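Local atomic coordinates of orotidine 5'-phosphate decarboxylase (Pyrococcus horikoshii, PDB entry 2CZD), a protein that probably catalyses the decarboxylation of orotidine 5'-phosphate to UMP, the last step of de novo UMP synthesis, as a homodimeric barrel enzyme. Residues L4-Y9 with K16-V21; I83-V88 with V106-P111; V127-E132 with E155-L160; V136-T141 with G147-R152; P162-G165 with K170-D173. One frame throughout, in Å; residues are numbered along the deposited sequence.

From the N terminus, contact 1 folds helix 11-21 back on strand 2-5, a short closure inside the first beta-alpha-beta unit of the eight-stranded parallel barrel. Further along, contact 2 spans helix 90-97 and strand 101-105, joining the end of strand 81-85 to the segment that leaves strand 101-105. Contact 3 closes a longer loop between helix 121-131 and the approach to strand 158-161, and contact 4, pairing strand 135-137 with helix 144-150, is nested inside it. Contact 5 closes the short turn into helix 170-177. Otherwise the contacts follow in series and none cross. T86 packs on V127 between contacts 2 and 3, and P162 lies against A138 between contacts 4 and 5.

Contact 1 (L4-Y9 with K16-V21); sequences LALDVY and KIAKSV
L6 and A18 mark the closest backbone approach, 7.6 Å between their CA atoms, as the chain leaving strand 2-5 runs alongside helix 11-21. This spacing leaves the join to side chains, and L4, L6 and V8 all direct their CB atoms at the helix. At one end L4 meets V21 at about a right angle, with L4 CD2 lying 3.8 Å from V21 CG2. The leucine gets there because its CG stands opposite the backbone nitrogen (chi1 175°). In the middle, L6 divides its two methyls: CD2 approaches A18 CB at 4.1 Å, while CD1 lies 4.3 Å from I17 CG2. At the other end V8 and I17 extend toward each other tip to tip, V8 CG2 being 4.0 Å from I17 CD1. I17 thus serves two partners with different branches, the CG2 methyl for L6 and the longer CD1 arm for V8. All six touching residues are buried, and the contact consists entirely of hydrocarbon. Beyond the strand, inverse gamma turns centred on L6 and D7 carry the chain on, with weak bonds from D7 N to A5 O and from V8 N to L6 O, and V8 still points its CB toward the helix. L4 and V21 are also covered by I188, and L6 and A18 by I28 of strand 27-31. The contact is the strand-to-helix packing of a beta-alpha-beta unit in a TIM barrel, and D7, turned off the apolar layer, belongs to the substrate-binding site.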
# COMPACT_ATOMS: atom_id res chain seq x y z
N LEU B 4 11.71 -16.74 -0.38
CA LEU B 4 12.05 -16.40 1.00
C LEU B 4 11.51 -15.02 1.36
O LEU B 4 11.91 -14.03 0.75
CB LEU B 4 13.58 -16.39 1.19
CG LEU B 4 14.04 -15.92 2.57
CD1 LEU B 4 13.57 -16.89 3.64
CD2 LEU B 4 15.57 -15.82 2.58
N ALA B 5 10.60 -14.97 2.33
CA ALA B 5 10.05 -13.70 2.84
C ALA B 5 11.14 -13.24 3.80
O ALA B 5 11.20 -13.67 4.98
CB ALA B 5 8.73 -13.94 3.56
N LEU B 6 12.01 -12.37 3.29
CA LEU B 6 13.17 -11.89 4.03
C LEU B 6 12.83 -10.75 4.97
O LEU B 6 13.25 -9.59 4.78
CB LEU B 6 14.26 -11.46 3.05
CG LEU B 6 15.64 -11.17 3.66
CD1 LEU B 6 16.18 -12.45 4.30
CD2 LEU B 6 16.57 -10.68 2.58
N ASP B 7 12.07 -11.10 6.00
CA ASP B 7 11.59 -10.13 6.96
C ASP B 7 12.55 -9.98 8.13
O ASP B 7 12.20 -10.19 9.28
CB ASP B 7 10.19 -10.53 7.41
CG ASP B 7 9.18 -10.54 6.27
OD1 ASP B 7 9.45 -9.92 5.22
OD2 ASP B 7 8.10 -11.16 6.42
N VAL B 8 13.78 -9.63 7.78
CA VAL B 8 14.88 -9.43 8.71
C VAL B 8 15.18 -7.95 8.53
O VAL B 8 15.81 -7.55 7.55
CB VAL B 8 16.07 -10.29 8.31
CG1 VAL B 8 17.30 -9.95 9.16
CG2 VAL B 8 15.69 -11.76 8.46
N TYR B 9 14.72 -7.16 9.48
CA TYR B 9 14.84 -5.71 9.38
C TYR B 9 16.17 -5.11 9.80
O TYR B 9 16.25 -3.97 10.23
CB TYR B 9 13.65 -5.09 10.11
CG TYR B 9 12.33 -5.69 9.65
CD1 TYR B 9 11.99 -5.71 8.29
CD2 TYR B 9 11.46 -6.32 10.54
CE1 TYR B 9 10.82 -6.33 7.84
CE2 TYR B 9 10.30 -6.95 10.11
CZ TYR B 9 9.98 -6.95 8.76
OH TYR B 9 8.82 -7.56 8.34
N LYS B 16 23.23 -11.24 4.55
CA LYS B 16 24.01 -12.42 4.90
C LYS B 16 23.16 -13.68 4.82
O LYS B 16 23.59 -14.69 4.30
CB LYS B 16 24.58 -12.29 6.31
CG LYS B 16 25.72 -11.28 6.41
CD LYS B 16 26.38 -11.31 7.78
CE LYS B 16 27.61 -10.39 7.83
NZ LYS B 16 27.25 -8.98 7.53
N ILE B 17 21.94 -13.59 5.34
CA ILE B 17 21.03 -14.74 5.30
C ILE B 17 20.66 -15.08 3.86
O ILE B 17 20.67 -16.25 3.47
CB ILE B 17 19.76 -14.46 6.14
CG1 ILE B 17 20.14 -14.39 7.63
CG2 ILE B 17 18.72 -15.55 5.92
CD1 ILE B 17 18.99 -13.98 8.53
N ALA B 18 20.33 -14.08 3.06
CA ALA B 18 19.96 -14.34 1.67
C ALA B 18 21.10 -15.02 0.90
O ALA B 18 20.87 -15.94 0.13
CB ALA B 18 19.53 -13.04 0.97
N LYS B 19 22.33 -14.56 1.13
CA LYS B 19 23.47 -15.14 0.44
C LYS B 19 23.67 -16.59 0.85
O LYS B 19 24.03 -17.44 0.03
CB LYS B 19 24.74 -14.33 0.74
CG LYS B 19 25.89 -14.65 -0.20
CD LYS B 19 26.52 -16.02 0.09
CE LYS B 19 27.05 -16.66 -1.18
NZ LYS B 19 25.91 -16.96 -2.13
N SER B 20 23.44 -16.88 2.12
CA SER B 20 23.64 -18.23 2.63
C SER B 20 22.63 -19.24 2.11
O SER B 20 22.95 -20.42 1.94
CB SER B 20 23.60 -18.22 4.16
OG SER B 20 23.87 -19.52 4.67
N VAL B 21 21.40 -18.80 1.86
CA VAL B 21 20.39 -19.74 1.39
C VAL B 21 20.14 -19.70 -0.12
O VAL B 21 19.33 -20.47 -0.63
CB VAL B 21 19.04 -19.49 2.10
CG1 VAL B 21 19.23 -19.51 3.63
CG2 VAL B 21 18.44 -18.16 1.64

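Contact 2 (I83-V88 with V106-P111); sequences IVHTFV and VEMSHP
H85 and M108 form a Met-aromatic contact near the C-terminal end of the barrel strands, where strand 81-85 meets the loop following strand 101-105. The sulfur approaches the edge of the imidazole in its plane: M108 SD is 4.8 Å from the H85 ring centroid and 83° off the ring normal. The two side chains cross at about a right angle. M108 reaches the ring with its CG-SD bond extended (chi2 180°) before the chain bends at the thioether (chi3 85°). A second, looser touch pairs T86 with V106, whose CG1 lies 4.2 Å from T86 OG1. That hydroxyl is hydrogen-bonded to V105 O.

Further out, the second subunit helps to hold the H85 ring. H85 NE2 is hydrogen-bonded to A61 O of that subunit, whose F87 meets the ring edge-to-face. M108 is positioned through its backbone nitrogen, bound to N118 OD1. The H85 side chain touches K59, the annotated proton donor, and the M108 loop carries S109, a substrate-binding residue, so the contact lies between dimer interface and active site. The carbon turned to the thioether is CE1, which lies 3.7 Å from M108 SD.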
# COMPACT_ATOMS: atom_id res chain seq x y z
N ILE B 83 4.02 -6.90 -6.09
CA ILE B 83 2.69 -7.40 -5.73
C ILE B 83 1.72 -6.22 -5.68
O ILE B 83 1.97 -5.21 -5.00
CB ILE B 83 2.73 -8.14 -4.38
CG1 ILE B 83 3.59 -9.39 -4.55
CG2 ILE B 83 1.29 -8.54 -3.92
CD1 ILE B 83 3.78 -10.24 -3.27
N VAL B 84 0.60 -6.35 -6.39
CA VAL B 84 -0.39 -5.29 -6.47
C VAL B 84 -1.78 -5.82 -6.18
O VAL B 84 -2.08 -6.99 -6.47
CB VAL B 84 -0.40 -4.66 -7.89
CG1 VAL B 84 0.97 -4.11 -8.23
CG2 VAL B 84 -0.82 -5.72 -8.91
N HIS B 85 -2.62 -4.99 -5.58
CA HIS B 85 -4.00 -5.40 -5.32
C HIS B 85 -4.80 -5.31 -6.61
O HIS B 85 -4.44 -4.58 -7.54
CB HIS B 85 -4.68 -4.46 -4.31
CG HIS B 85 -4.59 -4.93 -2.89
ND1 HIS B 85 -5.27 -6.03 -2.42
CD2 HIS B 85 -3.90 -4.42 -1.83
CE1 HIS B 85 -5.01 -6.19 -1.14
NE2 HIS B 85 -4.19 -5.22 -0.75
N THR B 86 -5.89 -6.08 -6.65
CA THR B 86 -6.82 -6.10 -7.77
C THR B 86 -7.98 -5.15 -7.49
O THR B 86 -8.55 -4.56 -8.42
CB THR B 86 -7.43 -7.52 -7.95
OG1 THR B 86 -6.36 -8.46 -8.13
CG2 THR B 86 -8.32 -7.60 -9.18
N PHE B 87 -8.33 -4.99 -6.20
CA PHE B 87 -9.49 -4.21 -5.74
C PHE B 87 -9.61 -2.78 -6.24
O PHE B 87 -10.72 -2.31 -6.49
CB PHE B 87 -9.49 -4.19 -4.18
CG PHE B 87 -10.84 -4.33 -3.51
CD1 PHE B 87 -11.85 -3.40 -3.70
CD2 PHE B 87 -11.08 -5.39 -2.63
CE1 PHE B 87 -13.09 -3.52 -3.02
CE2 PHE B 87 -12.33 -5.50 -1.94
CZ PHE B 87 -13.31 -4.57 -2.16
N VAL B 88 -8.48 -2.10 -6.41
CA VAL B 88 -8.48 -0.71 -6.80
C VAL B 88 -8.77 -0.47 -8.28
O VAL B 88 -9.01 0.66 -8.68
CB VAL B 88 -7.14 -0.06 -6.32
CG1 VAL B 88 -7.08 1.43 -6.66
CG2 VAL B 88 -7.06 -0.21 -4.79
N VAL B 106 -5.65 -11.76 -5.03
CA VAL B 106 -7.03 -12.14 -5.30
C VAL B 106 -7.74 -12.70 -4.07
O VAL B 106 -8.96 -12.84 -4.07
CB VAL B 106 -7.11 -13.18 -6.45
CG1 VAL B 106 -6.41 -12.63 -7.68
CG2 VAL B 106 -6.50 -14.53 -6.02
N GLU B 107 -6.98 -13.00 -3.03
CA GLU B 107 -7.54 -13.55 -1.80
C GLU B 107 -6.52 -13.30 -0.69
O GLU B 107 -5.31 -13.35 -0.94
CB GLU B 107 -7.75 -15.06 -1.98
CG GLU B 107 -8.44 -15.72 -0.79
CD GLU B 107 -8.77 -17.18 -1.06
OE1 GLU B 107 -9.42 -17.48 -2.08
OE2 GLU B 107 -8.39 -18.03 -0.23
N MET B 108 -6.99 -13.01 0.52
CA MET B 108 -6.06 -12.78 1.63
C MET B 108 -6.25 -13.75 2.78
O MET B 108 -7.28 -14.42 2.89
CB MET B 108 -6.12 -11.32 2.07
CG MET B 108 -5.37 -10.46 1.07
SD MET B 108 -5.38 -8.70 1.49
CE MET B 108 -3.97 -8.62 2.62
N SER B 109 -5.23 -13.80 3.65
CA SER B 109 -5.15 -14.75 4.76
C SER B 109 -5.71 -14.39 6.13
O SER B 109 -6.03 -15.28 6.92
CB SER B 109 -3.68 -15.17 4.94
OG SER B 109 -3.00 -15.26 3.70
N HIS B 110 -5.83 -13.10 6.41
CA HIS B 110 -6.28 -12.65 7.72
C HIS B 110 -7.80 -12.65 7.92
O HIS B 110 -8.56 -12.68 6.94
CB HIS B 110 -5.75 -11.24 7.97
CG HIS B 110 -6.29 -10.24 6.99
ND1 HIS B 110 -6.07 -10.32 5.63
CD2 HIS B 110 -7.04 -9.13 7.19
CE1 HIS B 110 -6.67 -9.31 5.03
NE2 HIS B 110 -7.26 -8.56 5.95
N PRO B 111 -8.26 -12.59 9.18
CA PRO B 111 -9.71 -12.58 9.42
C PRO B 111 -10.46 -11.49 8.65
O PRO B 111 -11.54 -11.73 8.12
CB PRO B 111 -9.80 -12.41 10.94
CG PRO B 111 -8.61 -13.15 11.41
CD PRO B 111 -7.52 -12.72 10.44

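Contact 3 (V127-E132 with E155-L160); sequences VANEIE and EGIKIL
I157 carries this contact almost alone, pushing one methyl into the C-terminal end of helix 121-131. The tight part is around its CD1, which lies 3.4 Å from A128 O and 3.9 Å from N129 OD1. The side chain reaches outward with CG1 opposite its own carbonyl carbon (chi1 -57°) and CD1 extended beyond it (chi2 173°), while CG2 stays behind. A128 O is not left without a polar partner by the methyl: it accepts a helical i to i+4 bond, from E132 N at 2.8 Å. N129 crosses I157 at about a right angle, and its amide is held at both ends by the chain that follows helix 144-150. OD1 is hydrogen-bonded to K154 N and ND2 to R152 O, which fixes the amide rotation and keeps its oxygen beside the isoleucine.

The looser side belongs to E132, an exposed residue. It meets I157 with its backbone, CA lying 3.9 Å from CD1, whereas its carboxylate end runs off from the isoleucine. With positive phi (56°), E132 is where the chain leaves the helix, and that turn brings its CA against the methyl. The nearest backbone approach is here too, 6.3 Å between the CA atoms of E132 and I157. A buried methyl therefore sits beside a solvent-facing turn. Since helix 121-131 precedes strand 135-137, and I157 stands just ahead of the neighbouring strand 158-161, the packing belongs to the end of a TIM barrel at which its strands begin, opposite the end that carries the active site.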
# COMPACT_ATOMS: atom_id res chain seq x y z
N VAL B 127 -10.42 -11.07 -13.20
CA VAL B 127 -9.60 -9.93 -13.61
C VAL B 127 -8.17 -10.40 -13.88
O VAL B 127 -7.55 -10.00 -14.87
CB VAL B 127 -9.56 -8.80 -12.54
CG1 VAL B 127 -8.68 -7.66 -13.02
CG2 VAL B 127 -10.97 -8.29 -12.24
N ALA B 128 -7.62 -11.24 -13.01
CA ALA B 128 -6.27 -11.77 -13.23
C ALA B 128 -6.23 -12.55 -14.57
O ALA B 128 -5.26 -12.50 -15.30
CB ALA B 128 -5.85 -12.67 -12.07
N ASN B 129 -7.29 -13.29 -14.89
CA ASN B 129 -7.28 -14.03 -16.14
C ASN B 129 -7.21 -13.08 -17.35
O ASN B 129 -6.61 -13.41 -18.37
CB ASN B 129 -8.52 -14.92 -16.23
CG ASN B 129 -8.42 -16.12 -15.32
OD1 ASN B 129 -7.34 -16.46 -14.84
ND2 ASN B 129 -9.55 -16.77 -15.09
N GLU B 130 -7.81 -11.90 -17.22
CA GLU B 130 -7.80 -10.92 -18.30
C GLU B 130 -6.43 -10.29 -18.42
O GLU B 130 -5.87 -10.17 -19.52
CB GLU B 130 -8.81 -9.80 -18.02
CG GLU B 130 -10.29 -10.16 -18.07
CD GLU B 130 -11.20 -8.95 -17.79
OE1 GLU B 130 -12.43 -9.14 -17.72
OE2 GLU B 130 -10.69 -7.81 -17.64
N ILE B 131 -5.87 -9.89 -17.28
CA ILE B 131 -4.59 -9.20 -17.26
C ILE B 131 -3.37 -10.08 -17.49
O ILE B 131 -2.38 -9.64 -18.07
CB ILE B 131 -4.45 -8.40 -15.94
CG1 ILE B 131 -5.39 -7.18 -15.99
CG2 ILE B 131 -3.00 -7.96 -15.72
CD1 ILE B 131 -5.42 -6.36 -14.73
N GLU B 132 -3.48 -11.35 -17.07
CA GLU B 132 -2.39 -12.31 -17.19
C GLU B 132 -1.08 -11.85 -16.52
O GLU B 132 -0.05 -11.63 -17.17
CB GLU B 132 -2.14 -12.72 -18.65
CG GLU B 132 -3.35 -13.36 -19.30
CD GLU B 132 -3.14 -13.69 -20.78
OE1 GLU B 132 -4.09 -14.23 -21.39
OE2 GLU B 132 -2.06 -13.39 -21.34
N GLU B 155 -4.16 -21.00 -17.22
CA GLU B 155 -2.86 -21.63 -17.21
C GLU B 155 -1.86 -20.59 -17.69
O GLU B 155 -2.19 -19.70 -18.50
CB GLU B 155 -2.84 -22.85 -18.13
CG GLU B 155 -3.18 -22.52 -19.58
CD GLU B 155 -4.66 -22.67 -19.90
OE1 GLU B 155 -5.53 -22.50 -19.01
OE2 GLU B 155 -4.96 -22.95 -21.08
N GLY B 156 -0.64 -20.68 -17.21
CA GLY B 156 0.34 -19.69 -17.59
C GLY B 156 0.51 -18.72 -16.44
O GLY B 156 1.56 -18.09 -16.35
N ILE B 157 -0.52 -18.55 -15.61
CA ILE B 157 -0.38 -17.66 -14.46
C ILE B 157 0.02 -18.53 -13.28
O ILE B 157 -0.68 -19.51 -12.98
CB ILE B 157 -1.70 -16.92 -14.13
CG1 ILE B 157 -2.17 -16.13 -15.36
CG2 ILE B 157 -1.48 -15.96 -12.93
CD1 ILE B 157 -3.55 -15.49 -15.22
N LYS B 158 1.13 -18.17 -12.64
CA LYS B 158 1.65 -18.94 -11.50
C LYS B 158 0.92 -18.65 -10.20
O LYS B 158 0.20 -17.65 -10.05
CB LYS B 158 3.13 -18.61 -11.27
CG LYS B 158 4.04 -18.70 -12.50
CD LYS B 158 4.16 -20.10 -13.01
CE LYS B 158 5.12 -20.15 -14.21
NZ LYS B 158 5.26 -21.51 -14.81
N ILE B 159 1.07 -19.58 -9.26
CA ILE B 159 0.50 -19.42 -7.94
C ILE B 159 1.64 -19.48 -6.91
O ILE B 159 2.49 -20.38 -6.95
CB ILE B 159 -0.51 -20.53 -7.63
CG1 ILE B 159 -1.75 -20.31 -8.49
CG2 ILE B 159 -0.91 -20.51 -6.16
CD1 ILE B 159 -2.82 -21.42 -8.31
N LEU B 160 1.67 -18.49 -6.03
CA LEU B 160 2.66 -18.44 -4.96
C LEU B 160 1.86 -18.68 -3.68
O LEU B 160 0.87 -17.99 -3.44
CB LEU B 160 3.36 -17.07 -4.91
CG LEU B 160 4.24 -16.75 -6.12
CD1 LEU B 160 3.39 -16.16 -7.24
CD2 LEU B 160 5.33 -15.73 -5.74

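Contact 4 (V136-T141 with G147-R152); sequences VIAPGT and GYIRDR
V136 and A138 pack against I149 in a buried, apolar strand-to-helix contact inside the beta-alpha-beta unit made by strand 135-137, helix 144-150 and strand 158-161. The evidence lies in how I149 splits its branches. Its CD1 comes down on the alanine, 3.6 Å from A138 CB and 3.7 Å from A138 CA, so it rests on main chain as well as on the methyl. Its CG2 meets V136 CG2 at 4.0 Å, the two side chains sliding past each other in opposite directions. This division follows from the first torsion (chi1 -69°), which places CG1 opposite the carbonyl carbon and CG2 opposite the nitrogen. The backbones are closest at A138 and I149, with CA atoms 6.9 Å apart.

Within 147-152, R152 folds back over Y148. Its guanidinium lies over the ring, with Y148 CE1 3.2 Å above the guanidinium plane. R152 NH2 also donates to Y148 O at 2.9 Å, with an N-H...O angle of 148° and the oxygen 16° out of the guanidinium plane. R150 NH1 binds I157 O and so ties the helix to the chain entering the next strand. I159 of strand 158-161 touches both A138 and I149, while A128 of helix 121-131 rests on V136, so the contact is wedged between the adjacent strand and the preceding helix.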
# COMPACT_ATOMS: atom_id res chain seq x y z
N VAL B 136 -0.39 -15.01 -8.95
CA VAL B 136 -1.32 -14.56 -7.91
C VAL B 136 -0.94 -15.30 -6.64
O VAL B 136 -0.23 -16.31 -6.69
CB VAL B 136 -2.82 -14.86 -8.22
CG1 VAL B 136 -3.23 -14.16 -9.51
CG2 VAL B 136 -3.06 -16.36 -8.29
N ILE B 137 -1.40 -14.79 -5.51
CA ILE B 137 -1.12 -15.44 -4.23
C ILE B 137 -2.32 -16.27 -3.77
O ILE B 137 -3.47 -15.85 -3.91
CB ILE B 137 -0.76 -14.38 -3.17
CG1 ILE B 137 0.61 -13.77 -3.52
CG2 ILE B 137 -0.76 -15.01 -1.78
CD1 ILE B 137 1.05 -12.68 -2.58
N ALA B 138 -2.06 -17.47 -3.26
CA ALA B 138 -3.13 -18.33 -2.75
C ALA B 138 -2.77 -18.63 -1.31
O ALA B 138 -1.82 -19.38 -1.05
CB ALA B 138 -3.23 -19.65 -3.54
N PRO B 139 -3.48 -18.02 -0.35
CA PRO B 139 -3.21 -18.26 1.07
C PRO B 139 -3.11 -19.77 1.15
O PRO B 139 -4.11 -20.46 0.98
CB PRO B 139 -4.46 -17.71 1.75
CG PRO B 139 -4.82 -16.53 0.86
CD PRO B 139 -4.62 -17.10 -0.54
N GLY B 140 -1.89 -20.27 1.36
CA GLY B 140 -1.64 -21.69 1.41
C GLY B 140 -1.96 -22.32 2.74
O GLY B 140 -1.80 -23.53 2.92
N THR B 141 -2.39 -21.48 3.68
CA THR B 141 -2.77 -21.94 5.02
C THR B 141 -3.47 -23.29 4.88
O THR B 141 -2.87 -24.34 5.12
CB THR B 141 -3.72 -20.94 5.68
OG1 THR B 141 -4.60 -21.64 6.57
CG2 THR B 141 -4.54 -20.22 4.63
N GLY B 147 -5.95 -25.23 -4.67
CA GLY B 147 -6.67 -25.88 -5.75
C GLY B 147 -7.86 -25.07 -6.24
O GLY B 147 -8.11 -25.00 -7.45
N TYR B 148 -8.57 -24.43 -5.31
CA TYR B 148 -9.74 -23.64 -5.66
C TYR B 148 -9.33 -22.56 -6.65
O TYR B 148 -10.00 -22.33 -7.66
CB TYR B 148 -10.32 -22.97 -4.42
CG TYR B 148 -11.54 -22.13 -4.71
CD1 TYR B 148 -12.82 -22.67 -4.58
CD2 TYR B 148 -11.43 -20.81 -5.12
CE1 TYR B 148 -13.96 -21.91 -4.86
CE2 TYR B 148 -12.57 -20.04 -5.40
CZ TYR B 148 -13.82 -20.60 -5.27
OH TYR B 148 -14.95 -19.85 -5.52
N ILE B 149 -8.23 -21.89 -6.35
CA ILE B 149 -7.76 -20.83 -7.22
C ILE B 149 -7.23 -21.41 -8.54
O ILE B 149 -7.53 -20.89 -9.62
CB ILE B 149 -6.68 -19.97 -6.50
CG1 ILE B 149 -7.38 -19.19 -5.37
CG2 ILE B 149 -5.92 -19.08 -7.49
CD1 ILE B 149 -6.45 -18.44 -4.43
N ARG B 150 -6.45 -22.47 -8.45
CA ARG B 150 -5.89 -23.09 -9.64
C ARG B 150 -6.99 -23.52 -10.63
O ARG B 150 -6.81 -23.38 -11.85
CB ARG B 150 -5.05 -24.31 -9.22
CG ARG B 150 -4.35 -25.04 -10.36
CD ARG B 150 -3.23 -24.19 -11.00
NE ARG B 150 -3.72 -23.24 -12.01
CZ ARG B 150 -3.01 -22.21 -12.46
NH1 ARG B 150 -1.78 -21.97 -12.00
NH2 ARG B 150 -3.52 -21.43 -13.41
N ASP B 151 -8.11 -24.02 -10.11
CA ASP B 151 -9.19 -24.48 -10.98
C ASP B 151 -9.89 -23.33 -11.72
O ASP B 151 -10.60 -23.58 -12.70
CB ASP B 151 -10.26 -25.24 -10.18
CG ASP B 151 -9.75 -26.55 -9.61
OD1 ASP B 151 -8.73 -27.07 -10.11
OD2 ASP B 151 -10.40 -27.07 -8.67
N ARG B 152 -9.70 -22.10 -11.26
CA ARG B 152 -10.36 -20.95 -11.88
C ARG B 152 -9.40 -20.04 -12.63
O ARG B 152 -9.82 -19.20 -13.43
CB ARG B 152 -11.09 -20.15 -10.80
CG ARG B 152 -12.26 -20.91 -10.23
CD ARG B 152 -12.75 -20.37 -8.91
NE ARG B 152 -13.94 -21.11 -8.52
CZ ARG B 152 -13.96 -22.39 -8.13
NH1 ARG B 152 -15.11 -22.97 -7.82
NH2 ARG B 152 -12.82 -23.08 -8.00

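Contact 5 (P162-G165 with K170-D173); sequences PGIG and KAKD
I164 and K170 are brought together by first torsions of the same kind, chi1 -57° and -65°, which turn different branches to the contact. For I164 the setting places CG2 opposite the backbone nitrogen, and this methyl alone reaches across. It rests on the start of helix 170-177, 3.6 Å from K170 O and 3.7 Å from A171 N, so it covers the peptide that links these two residues. It also lies 3.7 Å from K170 CB and a looser 4.5 Å from A171 CB. For K170 the same setting, followed by a bend at chi2 (-62°), lays the base of its chain beside G165. K170 CB is 3.3 Å from G165 O, and CG follows at 3.6 Å from that oxygen. The ammonium end then leads away. Glycine at 165 has no side chain between its backbone and the lysine methylenes, which fits so close an approach. Behind the contact, I164 leans on I182 of strand 181-184, while A171 packs on E204 and I205 of helix 194-205.

All four touching residues fall within the annotated substrate-binding stretch that follows strand 158-161. As in relatives, this loop after the seventh strand probably grips the phosphate of the substrate, and in the family it can adjust when ligand binds. The chemistry at this point is apolar: the I164 methyl and the lysine methylenes set the loop against the helix start, so K170 contributes hydrocarbon here and carries its charge away from the contact.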
# COMPACT_ATOMS: atom_id res chain seq x y z
N PRO B 162 1.81 -18.86 0.51
CA PRO B 162 2.39 -18.64 1.84
C PRO B 162 1.57 -19.46 2.84
O PRO B 162 0.57 -20.09 2.50
CB PRO B 162 2.18 -17.14 2.06
CG PRO B 162 0.81 -16.91 1.42
CD PRO B 162 0.85 -17.79 0.16
N GLY B 163 2.04 -19.48 4.09
CA GLY B 163 1.28 -20.14 5.15
C GLY B 163 1.15 -21.65 5.17
O GLY B 163 0.19 -22.18 5.72
N ILE B 164 2.12 -22.32 4.57
CA ILE B 164 2.12 -23.78 4.51
C ILE B 164 2.39 -24.33 5.91
O ILE B 164 3.23 -23.79 6.64
CB ILE B 164 3.21 -24.29 3.53
CG1 ILE B 164 2.97 -23.67 2.14
CG2 ILE B 164 3.19 -25.83 3.45
CD1 ILE B 164 1.55 -23.82 1.66
N GLY B 165 1.69 -25.41 6.28
CA GLY B 165 1.86 -26.03 7.58
C GLY B 165 3.23 -26.66 7.72
O GLY B 165 3.87 -26.99 6.72
N LYS B 170 3.37 -31.37 3.92
CA LYS B 170 2.60 -30.17 3.59
C LYS B 170 3.15 -29.35 2.42
O LYS B 170 2.36 -28.86 1.61
CB LYS B 170 2.47 -29.25 4.80
CG LYS B 170 1.68 -29.81 5.97
CD LYS B 170 0.25 -30.10 5.58
CE LYS B 170 -0.57 -30.58 6.77
NZ LYS B 170 -1.92 -30.99 6.33
N ALA B 171 4.47 -29.17 2.36
CA ALA B 171 5.06 -28.37 1.28
C ALA B 171 4.90 -29.07 -0.06
O ALA B 171 4.45 -28.47 -1.05
CB ALA B 171 6.54 -28.09 1.56
N LYS B 172 5.25 -30.36 -0.11
CA LYS B 172 5.09 -31.11 -1.35
C LYS B 172 3.61 -31.15 -1.75
O LYS B 172 3.27 -31.05 -2.94
CB LYS B 172 5.62 -32.54 -1.20
CG LYS B 172 5.42 -33.38 -2.44
CD LYS B 172 5.54 -34.88 -2.14
CE LYS B 172 6.97 -35.27 -1.89
NZ LYS B 172 7.17 -36.76 -1.96
N ASP B 173 2.71 -31.29 -0.79
CA ASP B 173 1.29 -31.33 -1.10
C ASP B 173 0.81 -30.00 -1.67
O ASP B 173 -0.03 -29.98 -2.57
CB ASP B 173 0.49 -31.71 0.14
CG ASP B 173 0.60 -33.20 0.48
OD1 ASP B 173 0.04 -33.61 1.50
OD2 ASP B 173 1.26 -33.95 -0.29